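Side-chain contact in Lon211 (Mycobacterium tuberculosis, PDB 6VBK), which forms the N-terminal domain of an ATP-dependent Lon protease and probably takes part in recognising and binding its protein substrates: residues Val103-Ile108 / Val196-Leu201. Numbering follows the deposited sequence.
Sequences VSRVRI and VERLEL
The beta-rich part of the Lon N domain meets its C-terminal helical part through a stacked pair of arginines, Arg105 from strand 96-112 and Arg198 from helix 195-207. The two side chains approach from opposite directions and cover a long distance between backbones, the CA atoms of Arg105 and Arg198 being 13.1 Å apart. Arg105 bridges its share with a chain extended from CG to NE, whereas Arg198 is bent at chi3 (-50°), and with chi4 at -86° its guanidinium is presented face-on to that of Arg105. The two planes lie 16° from parallel with centres 3.8 Å apart, an offset stack in which NH1 of each group lies above the other plane, displaced toward its rim. The NH1 atoms of Arg105 and Arg198 are 3.4 Å apart, both donors and therefore not bonded to each other. At the other end of the stack NH2 of Arg105 rests on the bend of Arg198, 3.3 Å from its CD and 3.4 Å from its NE.

The close approach of the two like charges is probably eased by the acceptors that surround the pair. Arg105 donates from NE to the carbonyl of Leu190 and from NH2 to that of Val189, and the same NH2 forms a salt bridge with Asp173. Arg198 is held through NH1 by the carbonyl of Thr192 and through NH2 by Ser169 OG; its NE makes a long, weak ion pair with Asp173, whose carboxylate probably offsets part of the shared positive charge. Strand 96-112 is thereby tied to the ends of helices 168-173 and 183-191, in a buried, guanidinium-stacked arginine pair at the junction of the beta and helical portions of a Lon substrate-binding domain.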
loop_
_atom_site.group_PDB
_atom_site.type_symbol
_atom_site.label_atom_id
_atom_site.label_comp_id
_atom_site.label_asym_id
_atom_site.label_seq_id
_atom_site.Cartn_x
_atom_site.Cartn_y
_atom_site.Cartn_z
ATOM N N VAL B 103 -17.455 -0.855 -7.399
ATOM C CA VAL B 103 -16.695 -2.091 -7.209
ATOM C C VAL B 103 -16.399 -2.339 -5.730
ATOM O O VAL B 103 -16.805 -3.361 -5.171
ATOM C CB VAL B 103 -15.392 -2.074 -8.043
ATOM C CG1 VAL B 103 -14.575 -3.353 -7.824
ATOM C CG2 VAL B 103 -15.697 -1.882 -9.520
ATOM N N SER B 104 -15.680 -1.421 -5.083
ATOM C CA SER B 104 -15.233 -1.648 -3.713
ATOM C C SER B 104 -15.022 -0.319 -2.998
ATOM O O SER B 104 -14.977 0.748 -3.617
ATOM C CB SER B 104 -13.948 -2.485 -3.689
ATOM O OG SER B 104 -12.924 -1.875 -4.459
ATOM N N ARG B 105 -14.880 -0.395 -1.677
ATOM C CA ARG B 105 -14.631 0.795 -0.878
ATOM C C ARG B 105 -13.149 1.135 -0.880
ATOM O O ARG B 105 -12.289 0.252 -0.812
ATOM C CB ARG B 105 -15.126 0.598 0.554
ATOM C CG ARG B 105 -16.635 0.565 0.673
ATOM C CD ARG B 105 -17.083 0.291 2.095
ATOM N NE ARG B 105 -18.489 0.633 2.283
ATOM C CZ ARG B 105 -19.502 -0.161 1.953
ATOM N NH1 ARG B 105 -19.269 -1.350 1.415
ATOM N NH2 ARG B 105 -20.750 0.238 2.160
ATOM N N VAL B 106 -12.852 2.429 -0.969
ATOM C CA VAL B 106 -11.482 2.924 -1.021
ATOM C C VAL B 106 -11.329 4.000 0.044
ATOM O O VAL B 106 -12.066 4.994 0.036
ATOM C CB VAL B 106 -11.119 3.478 -2.409
ATOM C CG1 VAL B 106 -9.679 3.955 -2.427
ATOM C CG2 VAL B 106 -11.345 2.424 -3.482
ATOM N N ARG B 107 -10.382 3.804 0.960
ATOM C CA ARG B 107 -10.107 4.789 1.998
ATOM C C ARG B 107 -9.266 5.918 1.412
ATOM O O ARG B 107 -8.120 5.699 1.005
ATOM C CB ARG B 107 -9.393 4.140 3.182
ATOM C CG ARG B 107 -8.955 5.126 4.253
ATOM C CD ARG B 107 -8.900 4.472 5.625
ATOM N NE ARG B 107 -10.223 4.035 6.064
ATOM C CZ ARG B 107 -11.104 4.819 6.676
ATOM N NH1 ARG B 107 -10.804 6.087 6.927
ATOM N NH2 ARG B 107 -12.285 4.338 7.039
ATOM N N ILE B 108 -9.834 7.122 1.377
ATOM C CA ILE B 108 -9.171 8.253 0.737
ATOM C C ILE B 108 -8.032 8.736 1.624
ATOM O O ILE B 108 -8.235 9.061 2.800
ATOM C CB ILE B 108 -10.170 9.380 0.450
ATOM C CG1 ILE B 108 -11.198 8.920 -0.583
ATOM C CG2 ILE B 108 -9.442 10.629 -0.025
ATOM C CD1 ILE B 108 -12.199 9.979 -0.956
ATOM N N VAL B 196 -21.127 -6.514 9.517
ATOM C CA VAL B 196 -22.013 -6.650 10.671
ATOM C C VAL B 196 -22.536 -5.287 11.105
ATOM O O VAL B 196 -23.723 -5.129 11.411
ATOM C CB VAL B 196 -21.291 -7.380 11.821
ATOM C CG1 VAL B 196 -21.939 -7.053 13.157
ATOM C CG2 VAL B 196 -21.301 -8.881 11.581
ATOM N N GLU B 197 -21.661 -4.278 11.120
ATOM C CA GLU B 197 -22.083 -2.938 11.514
ATOM C C GLU B 197 -23.090 -2.355 10.530
ATOM O O GLU B 197 -24.095 -1.765 10.942
ATOM C CB GLU B 197 -20.868 -2.021 11.636
ATOM C CG GLU B 197 -19.947 -2.325 12.802
ATOM C CD GLU B 197 -18.730 -1.421 12.822
ATOM O OE1 GLU B 197 -17.826 -1.617 11.982
ATOM O OE2 GLU B 197 -18.684 -0.503 13.667
ATOM N N ARG B 198 -22.839 -2.508 9.227
ATOM C CA ARG B 198 -23.722 -1.913 8.226
ATOM C C ARG B 198 -25.125 -2.502 8.304
ATOM O O ARG B 198 -26.118 -1.765 8.344
ATOM C CB ARG B 198 -23.142 -2.107 6.826
ATOM C CG ARG B 198 -21.880 -1.314 6.557
ATOM C CD ARG B 198 -21.756 -1.003 5.078
ATOM N NE ARG B 198 -21.944 -2.186 4.247
ATOM C CZ ARG B 198 -20.975 -3.039 3.934
ATOM N NH1 ARG B 198 -19.744 -2.841 4.386
ATOM N NH2 ARG B 198 -21.236 -4.088 3.169
ATOM N N LEU B 199 -25.227 -3.833 8.305
ATOM C CA LEU B 199 -26.530 -4.476 8.447
ATOM C C LEU B 199 -27.215 -4.027 9.730
ATOM O O LEU B 199 -28.387 -3.640 9.722
ATOM C CB LEU B 199 -26.371 -5.997 8.417
ATOM C CG LEU B 199 -26.056 -6.616 7.053
ATOM C CD1 LEU B 199 -25.586 -8.050 7.213
ATOM C CD2 LEU B 199 -27.279 -6.552 6.152
ATOM N N GLU B 200 -26.479 -4.047 10.843
ATOM C CA GLU B 200 -26.994 -3.545 12.109
ATOM C C GLU B 200 -27.331 -2.059 12.044
ATOM O O GLU B 200 -28.188 -1.594 12.802
ATOM C CB GLU B 200 -25.974 -3.852 13.209
ATOM C CG GLU B 200 -25.757 -5.312 13.551
ATOM C CD GLU B 200 -24.676 -5.494 14.600
ATOM O OE1 GLU B 200 -23.979 -4.507 14.909
ATOM O OE2 GLU B 200 -24.505 -6.623 15.106
ATOM N N LEU B 201 -26.698 -1.310 11.136
ATOM C CA LEU B 201 -27.071 0.086 10.923
ATOM C C LEU B 201 -28.339 0.202 10.085
ATOM O O LEU B 201 -29.274 0.920 10.457
ATOM C CB LEU B 201 -25.927 0.845 10.249
ATOM C CG LEU B 201 -24.793 1.364 11.132
ATOM C CD1 LEU B 201 -23.595 1.769 10.287
ATOM C CD2 LEU B 201 -25.271 2.534 11.976
#